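Side-chain contacts in putative aminotransferase (PDB 4ZWV), which probably transfers amino groups with pyridoxal 5'-phosphate as cofactor, as a putative sugar aminotransferase in the making of the AT2433 aminopentose: residues R66-P71 against A157-C162; S79-F84 against T335-L340; R117-A122 against G143-A148. All coordinates share one frame; numbering follows the deposited sequence.

All three interactions gather around the seven-stranded mixed sheet of the large domain. Along the chain the segments run 66-71, 79-84, 117-122, 143-148, 157-162, 335-340, so interactions 1 and 2 cross, while interaction 3 is nested inside the loops that both of them close. Their centres lie about 20 Å (1 and 2), 15 Å (1 and 3) and 18 Å (2 and 3) apart. Interaction 3 touches the other two: L145 of helix 138-152 packs on V158 of strand 157-161, and K118 meets L337. Interaction 1 lays a loop on a sheet strand, interaction 3 joins two helices beside the sheet, and interaction 2 fastens a late piece of chain to the loop after strand 76-79.

Interaction 1 of 3, residues R66-P71 against A157-C162; sequences RLLDAP and AVIEDC
L68 drops its two methyls from the loop after helix 57-66 onto A157 and I159, which stand on the same face of strand 157-161. The tight point is a single methyl pair, L68 CD2 resting on A157 CB at 3.5 Å. The other branch is looser: L68 CD1 and I159 CD1 come no nearer than 4.5 Å. With CG anti to its own carbonyl carbon (chi1 -63°), the leucine holds its fork toward the strand and divides it between the two residues, one methyl for each. V158 between them points away. The buried end of the contact is the I159 side, where L61, A64 and L65 of helix 57-66 pack on the isoleucine; A125 and M181 on the flanking strands also touch L68. G57 and T58 of that helix bind pyridoxal phosphate, and the side chain of I159 is about 10 Å from G57. At the other end the loop heads for solvent through the exposed D69 and P71, while the carbonyl O of A70 accepts a hydrogen bond from R124 NH1. Farther along the strand, E160 bonds to H130 and N180, and D161 OD2 to T87. Only 107 Å² is buried in all, and no hydrogen bond or salt bridge joins the segments. The hold is therefore purely apolar and rests on shape: it joins the loop just after helix 57-66 to strand 157-161.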
# COMPACT_ATOMS: atom_id res chain seq x y z
N ARG A 66 1.44 -10.02 -9.73
CA ARG A 66 0.15 -10.72 -9.68
C ARG A 66 -0.44 -10.91 -11.07
O ARG A 66 -1.17 -11.88 -11.30
CB ARG A 66 -0.84 -9.97 -8.79
CG ARG A 66 -0.46 -9.93 -7.32
CD ARG A 66 -0.55 -11.29 -6.63
NE ARG A 66 -0.05 -11.23 -5.26
CZ ARG A 66 -0.12 -12.22 -4.37
NH1 ARG A 66 0.37 -12.05 -3.14
NH2 ARG A 66 -0.68 -13.38 -4.70
N LEU A 67 -0.10 -10.02 -12.00
CA LEU A 67 -0.65 -10.12 -13.36
C LEU A 67 -0.05 -11.25 -14.19
O LEU A 67 -0.56 -11.58 -15.26
CB LEU A 67 -0.46 -8.78 -14.08
CG LEU A 67 -1.32 -7.63 -13.53
CD1 LEU A 67 -0.87 -6.31 -14.10
CD2 LEU A 67 -2.79 -7.86 -13.87
N LEU A 68 1.02 -11.86 -13.70
CA LEU A 68 1.71 -12.90 -14.46
C LEU A 68 0.88 -14.15 -14.55
O LEU A 68 0.22 -14.54 -13.60
CB LEU A 68 3.06 -13.22 -13.85
CG LEU A 68 4.02 -12.05 -13.88
CD1 LEU A 68 5.36 -12.49 -13.33
CD2 LEU A 68 4.15 -11.49 -15.29
N ASP A 69 0.92 -14.77 -15.73
CA ASP A 69 0.28 -16.05 -15.98
C ASP A 69 1.35 -17.13 -16.10
O ASP A 69 1.99 -17.27 -17.14
CB ASP A 69 -0.58 -15.98 -17.25
CG ASP A 69 -1.19 -17.31 -17.61
OD1 ASP A 69 -1.41 -18.15 -16.70
OD2 ASP A 69 -1.45 -17.53 -18.81
N ALA A 70 1.54 -17.87 -15.02
CA ALA A 70 2.49 -18.98 -15.02
C ALA A 70 2.10 -19.98 -13.95
O ALA A 70 1.54 -19.58 -12.92
CB ALA A 70 3.91 -18.46 -14.80
N PRO A 71 2.38 -21.27 -14.19
CA PRO A 71 2.05 -22.32 -13.21
C PRO A 71 2.84 -22.15 -11.92
O PRO A 71 3.92 -21.56 -11.92
CB PRO A 71 2.44 -23.61 -13.94
CG PRO A 71 3.52 -23.19 -14.88
CD PRO A 71 3.11 -21.82 -15.35
N ALA A 157 8.37 -13.51 -18.29
CA ALA A 157 8.06 -12.10 -18.34
C ALA A 157 9.18 -11.28 -17.74
O ALA A 157 9.84 -11.72 -16.81
CB ALA A 157 6.77 -11.81 -17.61
N VAL A 158 9.37 -10.08 -18.28
CA VAL A 158 10.28 -9.11 -17.68
C VAL A 158 9.47 -7.98 -17.08
O VAL A 158 8.55 -7.46 -17.71
CB VAL A 158 11.26 -8.52 -18.73
CG1 VAL A 158 12.01 -7.32 -18.14
CG2 VAL A 158 12.23 -9.58 -19.17
N ILE A 159 9.80 -7.62 -15.84
CA ILE A 159 9.27 -6.42 -15.22
C ILE A 159 10.45 -5.47 -15.01
O ILE A 159 11.45 -5.87 -14.41
CB ILE A 159 8.59 -6.71 -13.88
CG1 ILE A 159 7.38 -7.63 -14.09
CG2 ILE A 159 8.17 -5.39 -13.22
CD1 ILE A 159 6.94 -8.32 -12.79
N GLU A 160 10.35 -4.26 -15.54
CA GLU A 160 11.41 -3.26 -15.38
C GLU A 160 11.13 -2.36 -14.19
O GLU A 160 10.11 -1.67 -14.15
CB GLU A 160 11.53 -2.39 -16.64
CG GLU A 160 11.94 -3.14 -17.90
CD GLU A 160 11.95 -2.22 -19.12
OE1 GLU A 160 12.36 -1.04 -18.98
OE2 GLU A 160 11.53 -2.66 -20.20
N ASP A 161 12.06 -2.36 -13.23
CA ASP A 161 11.97 -1.47 -12.08
C ASP A 161 12.65 -0.17 -12.49
O ASP A 161 13.87 -0.09 -12.59
CB ASP A 161 12.63 -2.10 -10.84
CG ASP A 161 12.56 -1.21 -9.61
OD1 ASP A 161 12.30 -0.00 -9.74
OD2 ASP A 161 12.78 -1.73 -8.50
N CYS A 162 11.82 0.85 -12.72
CA CYS A 162 12.27 2.14 -13.22
C CYS A 162 12.24 3.21 -12.15
O CYS A 162 12.19 4.39 -12.46
CB CYS A 162 11.38 2.60 -14.39
SG CYS A 162 11.29 1.44 -15.78

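Interaction 2 of 3, residues S79-F84 against T335-L340; sequences STPLTF and TSLPGL
L337 makes the first touch of the second segment, pointing its CD1 at the P81 ring, 3.6 Å from P81 CG. Its CG lies anti to its carbonyl carbon (chi1 -57°), which turns the branch toward the ring, and L337 CD1 also meets P81 CD at 4.0 Å. L337 stands at the N-cap position of helix 338-344. P338 opens that helix on the exposed side, and the backbone N atoms of G339 and L340 both bond to the carboxylate of D102, so the start of the helix is tied down beside the contact. L340 follows, its CG anti to the backbone N (chi1 -180°), which carries its two methyls toward the P81-L82 loop. L340 CD2 slides past the proline in the opposite direction, 3.7 Å from P81 CG. L340 CD1 stands 4.4 Å from L82 CD2. Both leucines thus meet the same CG of the proline, side by side, and the looser leucine pair continues the apolar patch toward M347, which touches both L82 and L340. W100 adds cover for P81 and L337. In the first segment, L82 is the centre of an inverse gamma turn, closed by a weak bond from T83 N to P81 O, 3.0 Å long. The arrangement pins the loop between strand 76-79 and helix 85-93 of the sheet domain to the C-terminal part of the chain, in keeping with the two-domain build of fold-type I aminotransferases.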
# COMPACT_ATOMS: atom_id res chain seq x y z
N SER A 79 16.52 -11.97 -10.07
CA SER A 79 16.67 -10.58 -9.67
C SER A 79 18.08 -10.40 -9.13
O SER A 79 18.69 -11.36 -8.66
CB SER A 79 15.62 -10.24 -8.60
OG SER A 79 15.63 -8.86 -8.27
N THR A 80 18.60 -9.18 -9.20
CA THR A 80 19.90 -8.90 -8.60
C THR A 80 19.70 -8.35 -7.18
O THR A 80 18.65 -7.77 -6.88
CB THR A 80 20.74 -7.91 -9.44
OG1 THR A 80 22.13 -8.10 -9.17
CG2 THR A 80 20.39 -6.47 -9.12
N PRO A 81 20.68 -8.56 -6.30
CA PRO A 81 20.55 -8.01 -4.95
C PRO A 81 21.01 -6.57 -4.81
O PRO A 81 20.81 -5.99 -3.75
CB PRO A 81 21.43 -8.93 -4.10
CG PRO A 81 22.45 -9.46 -5.05
CD PRO A 81 21.84 -9.48 -6.43
N LEU A 82 21.59 -6.00 -5.87
CA LEU A 82 22.02 -4.61 -5.82
C LEU A 82 20.85 -3.74 -6.25
O LEU A 82 20.77 -3.25 -7.38
CB LEU A 82 23.25 -4.39 -6.71
CG LEU A 82 23.85 -2.99 -6.57
CD1 LEU A 82 24.35 -2.76 -5.15
CD2 LEU A 82 24.98 -2.78 -7.57
N THR A 83 19.92 -3.55 -5.32
CA THR A 83 18.76 -2.72 -5.55
C THR A 83 18.15 -2.36 -4.21
O THR A 83 18.64 -2.81 -3.16
CB THR A 83 17.71 -3.42 -6.45
OG1 THR A 83 16.61 -2.53 -6.70
CG2 THR A 83 17.21 -4.69 -5.80
N PHE A 84 17.11 -1.54 -4.24
CA PHE A 84 16.38 -1.22 -3.02
C PHE A 84 15.57 -2.45 -2.65
O PHE A 84 15.12 -3.20 -3.52
CB PHE A 84 15.49 0.01 -3.21
CG PHE A 84 14.73 0.39 -1.97
CD1 PHE A 84 15.40 0.74 -0.81
CD2 PHE A 84 13.34 0.41 -1.97
CE1 PHE A 84 14.71 1.09 0.34
CE2 PHE A 84 12.64 0.76 -0.82
CZ PHE A 84 13.33 1.10 0.33
N THR A 335 23.97 -17.17 -2.68
CA THR A 335 24.70 -17.78 -3.77
C THR A 335 25.98 -16.99 -4.01
O THR A 335 26.14 -15.88 -3.49
CB THR A 335 23.86 -17.83 -5.06
OG1 THR A 335 24.48 -18.69 -6.02
CG2 THR A 335 23.72 -16.46 -5.64
N SER A 336 26.90 -17.55 -4.77
CA SER A 336 28.16 -16.86 -5.03
C SER A 336 27.99 -15.84 -6.15
O SER A 336 27.61 -16.19 -7.25
CB SER A 336 29.26 -17.85 -5.39
OG SER A 336 30.45 -17.16 -5.74
N LEU A 337 28.28 -14.58 -5.84
CA LEU A 337 28.16 -13.50 -6.82
C LEU A 337 29.49 -12.75 -6.91
O LEU A 337 29.64 -11.67 -6.34
CB LEU A 337 27.03 -12.54 -6.44
CG LEU A 337 25.65 -13.18 -6.28
CD1 LEU A 337 24.65 -12.17 -5.73
CD2 LEU A 337 25.16 -13.74 -7.60
N PRO A 338 30.47 -13.34 -7.61
CA PRO A 338 31.83 -12.79 -7.62
C PRO A 338 31.91 -11.41 -8.28
O PRO A 338 32.77 -10.62 -7.90
CB PRO A 338 32.62 -13.84 -8.41
CG PRO A 338 31.61 -14.54 -9.24
CD PRO A 338 30.35 -14.56 -8.41
N GLY A 339 31.04 -11.13 -9.25
CA GLY A 339 31.02 -9.82 -9.88
C GLY A 339 30.67 -8.74 -8.86
O GLY A 339 31.39 -7.76 -8.71
N LEU A 340 29.58 -8.95 -8.15
CA LEU A 340 29.18 -8.01 -7.11
C LEU A 340 30.25 -7.93 -6.01
O LEU A 340 30.57 -6.85 -5.53
CB LEU A 340 27.82 -8.40 -6.52
CG LEU A 340 27.27 -7.51 -5.41
CD1 LEU A 340 27.32 -6.04 -5.84
CD2 LEU A 340 25.85 -7.93 -5.06

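Interaction 3 of 3, residues R117-A122 against G143-A148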
# COMPACT_ATOMS: atom_id res chain seq x y z
N ARG A 117 22.54 -17.76 -18.04
CA ARG A 117 22.93 -19.04 -17.45
C ARG A 117 21.93 -19.53 -16.40
O ARG A 117 21.84 -20.73 -16.14
CB ARG A 117 24.31 -18.95 -16.82
CG ARG A 117 25.45 -18.82 -17.82
CD ARG A 117 26.80 -18.98 -17.14
NE ARG A 117 27.01 -18.02 -16.06
CZ ARG A 117 27.72 -16.90 -16.19
NH1 ARG A 117 28.30 -16.59 -17.34
NH2 ARG A 117 27.85 -16.09 -15.15
N LYS A 118 21.18 -18.60 -15.80
CA LYS A 118 20.34 -18.98 -14.66
C LYS A 118 18.86 -19.16 -15.00
O LYS A 118 18.08 -19.61 -14.17
CB LYS A 118 20.51 -17.96 -13.54
CG LYS A 118 21.84 -18.15 -12.82
CD LYS A 118 22.13 -17.04 -11.84
CE LYS A 118 23.32 -17.41 -10.97
NZ LYS A 118 23.80 -16.25 -10.17
N ILE A 119 18.46 -18.80 -16.22
CA ILE A 119 17.10 -19.11 -16.65
C ILE A 119 16.94 -20.63 -16.68
O ILE A 119 17.81 -21.35 -17.18
CB ILE A 119 16.80 -18.49 -18.02
CG1 ILE A 119 16.76 -16.98 -17.90
CG2 ILE A 119 15.48 -19.02 -18.58
CD1 ILE A 119 16.67 -16.26 -19.24
N SER A 120 15.85 -21.11 -16.10
CA SER A 120 15.66 -22.55 -15.91
C SER A 120 14.19 -22.90 -16.14
O SER A 120 13.36 -22.00 -16.31
CB SER A 120 16.09 -22.96 -14.50
OG SER A 120 15.12 -22.59 -13.54
N PRO A 121 13.87 -24.21 -16.14
CA PRO A 121 12.45 -24.58 -16.24
C PRO A 121 11.59 -24.00 -15.12
O PRO A 121 10.37 -23.95 -15.28
CB PRO A 121 12.49 -26.11 -16.17
CG PRO A 121 13.82 -26.47 -16.75
CD PRO A 121 14.75 -25.39 -16.28
N ALA A 122 12.20 -23.55 -14.02
CA ALA A 122 11.43 -22.96 -12.92
C ALA A 122 11.25 -21.44 -13.03
O ALA A 122 10.55 -20.85 -12.21
CB ALA A 122 12.10 -23.29 -11.58
N GLY A 143 16.70 -10.68 -26.68
CA GLY A 143 17.32 -11.80 -27.39
C GLY A 143 17.52 -13.02 -26.50
O GLY A 143 17.32 -14.17 -26.93
N ILE A 144 17.91 -12.78 -25.25
CA ILE A 144 18.05 -13.84 -24.27
C ILE A 144 16.72 -14.57 -24.09
O ILE A 144 16.68 -15.80 -24.05
CB ILE A 144 18.55 -13.28 -22.93
CG1 ILE A 144 20.02 -12.88 -23.08
CG2 ILE A 144 18.37 -14.31 -21.81
CD1 ILE A 144 20.55 -12.01 -21.94
N LEU A 145 15.64 -13.79 -24.01
CA LEU A 145 14.31 -14.36 -23.84
C LEU A 145 13.83 -15.08 -25.10
O LEU A 145 13.10 -16.07 -25.00
CB LEU A 145 13.33 -13.27 -23.44
CG LEU A 145 13.55 -12.85 -21.99
CD1 LEU A 145 12.61 -11.74 -21.70
CD2 LEU A 145 13.32 -14.02 -21.04
N ASP A 146 14.22 -14.58 -26.28
CA ASP A 146 13.93 -15.29 -27.52
C ASP A 146 14.49 -16.71 -27.46
O ASP A 146 13.81 -17.68 -27.81
CB ASP A 146 14.52 -14.58 -28.74
CG ASP A 146 13.84 -13.26 -29.06
OD1 ASP A 146 12.72 -13.00 -28.57
OD2 ASP A 146 14.43 -12.47 -29.84
N ARG A 147 15.75 -16.82 -27.03
CA ARG A 147 16.40 -18.12 -26.95
C ARG A 147 15.79 -18.99 -25.85
O ARG A 147 15.69 -20.20 -26.02
CB ARG A 147 17.91 -17.95 -26.73
CG ARG A 147 18.62 -17.33 -27.94
CD ARG A 147 20.14 -17.28 -27.79
NE ARG A 147 20.58 -16.33 -26.76
CZ ARG A 147 20.70 -15.01 -26.94
NH1 ARG A 147 20.38 -14.46 -28.11
NH2 ARG A 147 21.12 -14.24 -25.95
N ALA A 148 15.40 -18.37 -24.74
CA ALA A 148 14.78 -19.11 -23.65
C ALA A 148 13.44 -19.68 -24.10
O ALA A 148 13.11 -20.82 -23.77
CB ALA A 148 14.60 -18.22 -22.42
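No flat group takes part where I119 meets I144 and A148; the one beside them is the guanidinium of R147, which has G143 O over one face, 3.3 Å above the plane and offset toward the rim. Its NE forms a salt bridge with OE2 of E116 on helix 112-118, so charge joins the two helices next to the apolar contact. I119, the first residue to leave that helix, reaches across with both its branches. I119 CG2, anti to the backbone N, lies 4.0 Å from A148 CB. CG1 of I119 is turned beside the backbone N (chi1 -68°) and carries CD1 out to the CG2 methyl of I144 at 3.6 Å, the two isoleucines meeting at a slant. I119 CD1 also stands 4.4 Å from L145 CD2, a looser touch. I119 therefore fits against residues one turn apart on helix 138-152, I144 and A148, with L145 at the side. Just beyond, S120 OG accepts a hydrogen bond from A122 N at 3.1 Å (148° at the hydrogen), an ST turn that bends the chain before strand 123-129, and the same OG bonds to E76. I119 also touches L78 of strand 76-79, L112 and E116 pack on I144, and P156 touches L145. The contact thus joins the end of helix 112-118 to helix 138-152, the crossover helix linking the neighbouring parallel strands 123-129 and 157-161.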